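PDB 2A6P: possible phosphoglycerate mutase GPM2 from Mycobacterium tuberculosis, which removes phosphate from a broad range of phosphomonoesters, can act in vivo as a fructose-1,6-bisphosphatase in gluconeogenesis, and shows negligible phosphoglycerate mutase activity. Local coordinates for residues A[87-93]-A[149-155]; A[156-161]-A[171-176]. All blocks are in the same frame, centred on the assembly; numbering follows the deposited sequence.

Both contacts use helix 153-163 of the histidine phosphatase fold. Contact 1 takes its first turn and the preceding strand; contact 2 takes the turns that follow. Their centres lie about 11 Å apart and touch directly: Ser151 CB is 3.7 Å from Ser156 OG, which is hydrogen-bonded to His152 O, and Gly153 O is 3.9 Å from Met176 CB. Contact 1 holds Glu90 and His152, assigned by similarity as proton donor/acceptor and transition-state stabiliser; the His152 side chain lies about 3 Å from that of His18, inferred to form the phosphohistidine intermediate. Glycerol sits at contact 1, about 6 Å from the Arg157 side chain. Contact 2 reaches the second subunit; the Ser156 and His152 side chains are about 6 Å apart.

Contact 1 (A[87-93]-A[149-155]); sequences LLAEWDY and FVSHGHF. With GOL (glycerol), chain D.
This buried active-site contact joins the loop following strand 83-84 to the C-terminal end of strand 147-151 and the start of helix 153-163. Leu87 and Leu88 finish a 3-10 turn, then 89-92 run extended; CA atoms are nearest at Leu88-Ser151 (5.6 Å) and Glu90-His152 (5.4 Å). Ser151 OG donates to Leu88 O at 2.7 Å. Leu88 (mt) lays CD2 4.0 Å from the Phe149 ring centroid, 10° off its normal, a CH-pi contact, and 3.7 Å from Phe155 CE2. His152, the N-cap, has Glu90 CB over its ring, 3.8 Å from the centroid. Glu90, chi1 t and chi2 p, turns its carboxylate onto the helix start: Phe155 N donates to OE1 (3.0 Å) and His154 N to the less surely placed OE2 (3.1 Å). Within 87-93, Trp91 N also donates to Glu90 OE1 at 2.5 Å. His154 ND1 donates weakly to Tyr93 OH (2.7 Å). Glycerol O1 accepts a very short hydrogen bond from Gly153 N (2.4 Å); glycerol O2 donates to Glu90 OE2 (2.5 Å) and accepts from His154 N (3.0 Å). By similarity Glu90 is the proton donor/acceptor and His152 the transition-state stabiliser; backbone NH groups hold the Glu90 carboxylate against the bound glycerol, consistent with acid-base catalysis there.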
loop_
_atom_site.group_PDB
_atom_site.type_symbol
_atom_site.label_atom_id
_atom_site.label_comp_id
_atom_site.label_asym_id
_atom_site.label_seq_id
_atom_site.Cartn_x
_atom_site.Cartn_y
_atom_site.Cartn_z
ATOM N N LEU A 87 -21.160 -4.657 10.065
ATOM C CA LEU A 87 -20.412 -5.312 8.996
ATOM C C LEU A 87 -18.954 -4.821 8.993
ATOM O O LEU A 87 -18.033 -5.559 8.618
ATOM C CB LEU A 87 -21.050 -5.011 7.634
ATOM C CG LEU A 87 -20.343 -5.678 6.451
ATOM C CD1 LEU A 87 -20.487 -7.188 6.599
ATOM C CD2 LEU A 87 -20.933 -5.197 5.121
ATOM N N LEU A 88 -18.755 -3.574 9.407
ATOM C CA LEU A 88 -17.420 -2.992 9.431
ATOM C C LEU A 88 -16.766 -3.059 10.814
ATOM O O LEU A 88 -15.718 -2.446 11.035
ATOM C CB LEU A 88 -17.471 -1.528 8.971
ATOM C CG LEU A 88 -18.061 -1.186 7.596
ATOM C CD1 LEU A 88 -17.750 0.276 7.263
ATOM C CD2 LEU A 88 -17.476 -2.086 6.527
ATOM N N ALA A 89 -17.379 -3.798 11.738
ATOM C CA ALA A 89 -16.852 -3.912 13.095
ATOM C C ALA A 89 -15.478 -4.581 13.109
ATOM O O ALA A 89 -15.135 -5.342 12.201
ATOM C CB ALA A 89 -17.833 -4.696 13.970
ATOM N N GLU A 90 -14.674 -4.290 14.127
ATOM C CA GLU A 90 -13.354 -4.904 14.194
ATOM C C GLU A 90 -13.484 -6.403 14.403
ATOM O O GLU A 90 -14.560 -6.904 14.723
ATOM C CB GLU A 90 -12.528 -4.303 15.339
ATOM C CG GLU A 90 -11.126 -4.900 15.484
ATOM C CD GLU A 90 -10.316 -4.833 14.195
ATOM O OE1 GLU A 90 -10.666 -5.519 13.206
ATOM O OE2 GLU A 90 -9.322 -4.080 14.175
ATOM N N TRP A 91 -12.380 -7.110 14.202
ATOM C CA TRP A 91 -12.327 -8.551 14.397
ATOM C C TRP A 91 -12.758 -8.809 15.840
ATOM O O TRP A 91 -12.261 -8.156 16.744
ATOM C CB TRP A 91 -10.879 -9.031 14.210
ATOM C CG TRP A 91 -10.709 -10.499 13.962
ATOM C CD1 TRP A 91 -11.222 -11.526 14.701
ATOM C CD2 TRP A 91 -9.946 -11.106 12.902
ATOM N NE1 TRP A 91 -10.830 -12.731 14.168
ATOM C CE2 TRP A 91 -10.047 -12.506 13.065
ATOM C CE3 TRP A 91 -9.188 -10.601 11.831
ATOM C CZ2 TRP A 91 -9.418 -13.414 12.194
ATOM C CZ3 TRP A 91 -8.558 -11.506 10.961
ATOM C CH2 TRP A 91 -8.682 -12.896 11.151
ATOM N N ASP A 92 -13.692 -9.733 16.055
ATOM C CA ASP A 92 -14.133 -10.075 17.414
ATOM C C ASP A 92 -13.005 -10.865 18.069
ATOM O O ASP A 92 -12.754 -12.007 17.694
ATOM C CB ASP A 92 -15.388 -10.939 17.369
ATOM C CG ASP A 92 -15.844 -11.377 18.751
ATOM O OD1 ASP A 92 -15.173 -11.028 19.750
ATOM O OD2 ASP A 92 -16.872 -12.077 18.832
ATOM N N TYR A 93 -12.329 -10.267 19.046
ATOM C CA TYR A 93 -11.198 -10.927 19.695
ATOM C C TYR A 93 -11.512 -11.937 20.783
ATOM O O TYR A 93 -10.602 -12.555 21.326
ATOM C CB TYR A 93 -10.228 -9.877 20.241
ATOM C CG TYR A 93 -9.655 -8.984 19.156
ATOM C CD1 TYR A 93 -10.014 -7.638 19.068
ATOM C CD2 TYR A 93 -8.755 -9.492 18.211
ATOM C CE1 TYR A 93 -9.494 -6.810 18.068
ATOM C CE2 TYR A 93 -8.228 -8.682 17.204
ATOM C CZ TYR A 93 -8.601 -7.341 17.137
ATOM O OH TYR A 93 -8.081 -6.550 16.139
ATOM N N PHE A 149 -15.252 3.524 3.732
ATOM C CA PHE A 149 -15.490 2.722 4.924
ATOM C C PHE A 149 -14.723 3.344 6.072
ATOM O O PHE A 149 -13.514 3.573 5.951
ATOM C CB PHE A 149 -14.954 1.287 4.769
ATOM C CG PHE A 149 -15.756 0.391 3.852
ATOM C CD1 PHE A 149 -17.018 0.759 3.388
ATOM C CD2 PHE A 149 -15.255 -0.863 3.500
ATOM C CE1 PHE A 149 -17.774 -0.118 2.582
ATOM C CE2 PHE A 149 -15.996 -1.743 2.702
ATOM C CZ PHE A 149 -17.261 -1.370 2.240
ATOM N N VAL A 150 -15.404 3.625 7.181
ATOM C CA VAL A 150 -14.717 4.142 8.369
ATOM C C VAL A 150 -14.766 2.908 9.271
ATOM O O VAL A 150 -15.832 2.538 9.767
ATOM C CB VAL A 150 -15.475 5.301 9.000
ATOM C CG1 VAL A 150 -14.737 5.787 10.269
ATOM C CG2 VAL A 150 -15.625 6.418 7.971
ATOM N N SER A 151 -13.613 2.268 9.465
ATOM C CA SER A 151 -13.563 1.015 10.210
ATOM C C SER A 151 -12.345 0.842 11.133
ATOM O O SER A 151 -11.854 1.818 11.705
ATOM C CB SER A 151 -13.664 -0.131 9.177
ATOM O OG SER A 151 -13.627 -1.427 9.748
ATOM N N HIS A 152 -11.871 -0.399 11.275
ATOM C CA HIS A 152 -10.734 -0.701 12.145
ATOM C C HIS A 152 -9.494 -1.285 11.451
ATOM O O HIS A 152 -9.534 -1.636 10.271
ATOM C CB HIS A 152 -11.186 -1.636 13.271
ATOM C CG HIS A 152 -12.345 -1.108 14.057
ATOM N ND1 HIS A 152 -13.640 -1.150 13.586
ATOM C CD2 HIS A 152 -12.403 -0.500 15.265
ATOM C CE1 HIS A 152 -14.448 -0.593 14.472
ATOM N NE2 HIS A 152 -13.722 -0.189 15.499
ATOM N N GLY A 153 -8.404 -1.394 12.211
ATOM C CA GLY A 153 -7.141 -1.882 11.681
ATOM C C GLY A 153 -7.172 -3.208 10.960
ATOM O O GLY A 153 -6.921 -3.277 9.743
ATOM N N HIS A 154 -7.480 -4.270 11.701
ATOM C CA HIS A 154 -7.515 -5.595 11.105
ATOM C C HIS A 154 -8.614 -5.766 10.069
ATOM O O HIS A 154 -8.345 -6.276 8.979
ATOM C CB HIS A 154 -7.598 -6.663 12.203
ATOM C CG HIS A 154 -6.340 -6.781 13.015
ATOM N ND1 HIS A 154 -6.312 -7.322 14.283
ATOM C CD2 HIS A 154 -5.064 -6.425 12.734
ATOM C CE1 HIS A 154 -5.076 -7.291 14.747
ATOM N NE2 HIS A 154 -4.300 -6.752 13.826
ATOM N N PHE A 155 -9.833 -5.322 10.365
ATOM C CA PHE A 155 -10.893 -5.485 9.375
ATOM C C PHE A 155 -10.617 -4.714 8.081
ATOM O O PHE A 155 -10.849 -5.231 6.997
ATOM C CB PHE A 155 -12.268 -5.085 9.918
ATOM C CG PHE A 155 -13.399 -5.462 8.985
ATOM C CD1 PHE A 155 -13.690 -6.801 8.735
ATOM C CD2 PHE A 155 -14.105 -4.482 8.277
ATOM C CE1 PHE A 155 -14.669 -7.161 7.784
ATOM C CE2 PHE A 155 -15.085 -4.837 7.325
ATOM C CZ PHE A 155 -15.363 -6.172 7.081
HETATM C C1 GOL D . -7.676 -0.909 15.390
HETATM O O1 GOL D . -8.719 -0.600 14.468
HETATM C C2 GOL D . -7.467 -2.421 15.618
HETATM O O2 GOL D . -7.043 -3.007 14.393
HETATM C C3 GOL D . -6.364 -2.652 16.660
HETATM O O3 GOL D . -6.185 -4.049 16.877
#

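Contact 2 (A[156-161]-A[171-176]); sequences SRAVIT and GSRFAM
Arg157, Met176 and Phe174 bury the most surface where helix 153-163 meets the connection that leads from it towards strand 180-187. Segment 156-161 is regular helix, whereas 171-173 is a 3-10 turn opening into extended backbone at 174-176; the closest CA pair is Arg157-Gly171, 5.5 Å. Arg157, chi1 m and then t, t and near-t, stretches along the returning chain. Arg157 NH1 donates to Gly171 O at 3.1 Å with a nearly straight N-H...O angle of 168°, while Phe174 O and Ala175 CA lie over one guanidinium face. Arg157 NH2 gives a hydrogen bond to water 1 (2.6 Å), which donates weakly to Met176 O (3.3 Å), and forms a salt bridge to Glu187 of the second subunit. Met176 points its CA-to-CB bond at the helix: CB sits 3.9 Å from Arg157 CG, and SD 3.9 Å from Ser156 CB and 4.2 Å from Ile160 CD1. Phe174 (chi1 m) starts sideways, but its ring comes back to put CD1 3.6 Å from Thr161 OG1; across the dimer it packs on Phe174 of the second subunit. Thr161 OG1, 3.2 Å from Gly171 CA, donates to Arg157 O at 2.7 Å. One guanidinium therefore ties the returning loop's backbone to its own helix and also pairs with a carboxylate across the homodimer interface.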
loop_
_atom_site.group_PDB
_atom_site.type_symbol
_atom_site.label_atom_id
_atom_site.label_comp_id
_atom_site.label_asym_id
_atom_site.label_seq_id
_atom_site.Cartn_x
_atom_site.Cartn_y
_atom_site.Cartn_z
ATOM N N SER A 156 -10.130 -3.479 8.189
ATOM C CA SER A 156 -9.810 -2.699 6.991
ATOM C C SER A 156 -8.795 -3.479 6.147
ATOM O O SER A 156 -8.904 -3.547 4.928
ATOM C CB SER A 156 -9.230 -1.333 7.368
ATOM O OG SER A 156 -10.207 -0.501 7.978
ATOM N N ARG A 157 -7.797 -4.057 6.805
ATOM C CA ARG A 157 -6.788 -4.844 6.114
ATOM C C ARG A 157 -7.429 -6.064 5.479
ATOM O O ARG A 157 -6.987 -6.528 4.426
ATOM C CB ARG A 157 -5.736 -5.359 7.078
ATOM C CG ARG A 157 -4.840 -4.350 7.730
ATOM C CD ARG A 157 -3.743 -5.183 8.357
ATOM N NE ARG A 157 -3.139 -4.570 9.515
ATOM C CZ ARG A 157 -2.122 -5.106 10.172
ATOM N NH1 ARG A 157 -1.610 -6.261 9.762
ATOM N NH2 ARG A 157 -1.641 -4.493 11.242
ATOM N N ALA A 158 -8.442 -6.601 6.154
ATOM C CA ALA A 158 -9.157 -7.771 5.666
ATOM C C ALA A 158 -9.833 -7.382 4.366
ATOM O O ALA A 158 -9.759 -8.107 3.372
ATOM C CB ALA A 158 -10.208 -8.220 6.685
ATOM N N VAL A 159 -10.516 -6.243 4.383
ATOM C CA VAL A 159 -11.194 -5.775 3.181
ATOM C C VAL A 159 -10.198 -5.570 2.045
ATOM O O VAL A 159 -10.431 -6.005 0.922
ATOM C CB VAL A 159 -11.943 -4.468 3.439
ATOM C CG1 VAL A 159 -12.509 -3.920 2.127
ATOM C CG2 VAL A 159 -13.070 -4.728 4.448
ATOM N N ILE A 160 -9.077 -4.925 2.345
ATOM C CA ILE A 160 -8.038 -4.681 1.336
ATOM C C ILE A 160 -7.489 -5.988 0.773
ATOM O O ILE A 160 -7.360 -6.142 -0.446
ATOM C CB ILE A 160 -6.873 -3.865 1.930
ATOM C CG1 ILE A 160 -7.356 -2.453 2.278
ATOM C CG2 ILE A 160 -5.704 -3.826 0.958
ATOM C CD1 ILE A 160 -6.338 -1.646 3.019
ATOM N N THR A 161 -7.154 -6.920 1.668
ATOM C CA THR A 161 -6.619 -8.215 1.254
ATOM C C THR A 161 -7.582 -8.926 0.313
ATOM O O THR A 161 -7.161 -9.563 -0.646
ATOM C CB THR A 161 -6.357 -9.126 2.468
ATOM O OG1 THR A 161 -5.411 -8.498 3.340
ATOM C CG2 THR A 161 -5.798 -10.463 2.025
ATOM N N GLY A 171 -3.356 -10.637 5.270
ATOM C CA GLY A 171 -3.641 -9.370 5.922
ATOM C C GLY A 171 -2.464 -8.876 6.762
ATOM O O GLY A 171 -2.375 -7.696 7.116
ATOM N N SER A 172 -1.553 -9.792 7.080
ATOM C CA SER A 172 -0.367 -9.494 7.879
ATOM C C SER A 172 0.646 -8.661 7.097
ATOM O O SER A 172 1.516 -8.025 7.679
ATOM C CB SER A 172 0.302 -10.804 8.315
ATOM O OG SER A 172 0.755 -11.556 7.184
ATOM N N ARG A 173 0.513 -8.669 5.772
ATOM C CA ARG A 173 1.425 -7.953 4.878
ATOM C C ARG A 173 1.086 -6.486 4.608
ATOM O O ARG A 173 1.800 -5.823 3.852
ATOM C CB ARG A 173 1.502 -8.695 3.546
ATOM C CG ARG A 173 1.797 -10.179 3.689
ATOM C CD ARG A 173 3.155 -10.404 4.354
ATOM N NE ARG A 173 3.520 -11.822 4.398
ATOM C CZ ARG A 173 4.757 -12.264 4.599
ATOM N NH1 ARG A 173 5.745 -11.393 4.776
ATOM N NH2 ARG A 173 5.011 -13.568 4.612
ATOM N N PHE A 174 0.019 -5.977 5.220
ATOM C CA PHE A 174 -0.385 -4.595 5.003
ATOM C C PHE A 174 -0.602 -3.832 6.301
ATOM O O PHE A 174 -1.381 -4.264 7.148
ATOM C CB PHE A 174 -1.683 -4.541 4.192
ATOM C CG PHE A 174 -1.663 -5.390 2.951
ATOM C CD1 PHE A 174 -2.359 -6.602 2.906
ATOM C CD2 PHE A 174 -0.936 -4.991 1.838
ATOM C CE1 PHE A 174 -2.334 -7.412 1.769
ATOM C CE2 PHE A 174 -0.897 -5.792 0.685
ATOM C CZ PHE A 174 -1.600 -7.011 0.651
ATOM N N ALA A 175 0.070 -2.695 6.450
ATOM C CA ALA A 175 -0.089 -1.881 7.654
ATOM C C ALA A 175 -1.366 -1.050 7.528
ATOM O O ALA A 175 -1.903 -0.881 6.428
ATOM C CB ALA A 175 1.107 -0.963 7.837
ATOM N N MET A 176 -1.840 -0.532 8.656
ATOM C CA MET A 176 -3.042 0.289 8.704
ATOM C C MET A 176 -3.009 0.998 10.044
ATOM O O MET A 176 -3.687 0.582 10.984
ATOM C CB MET A 176 -4.302 -0.583 8.630
ATOM C CG MET A 176 -5.613 0.171 8.322
ATOM S SD MET A 176 -5.887 0.574 6.538
ATOM C CE MET A 176 -6.947 2.012 6.683
HETATM O O HOH W 1 -3.395 -2.599 11.813
#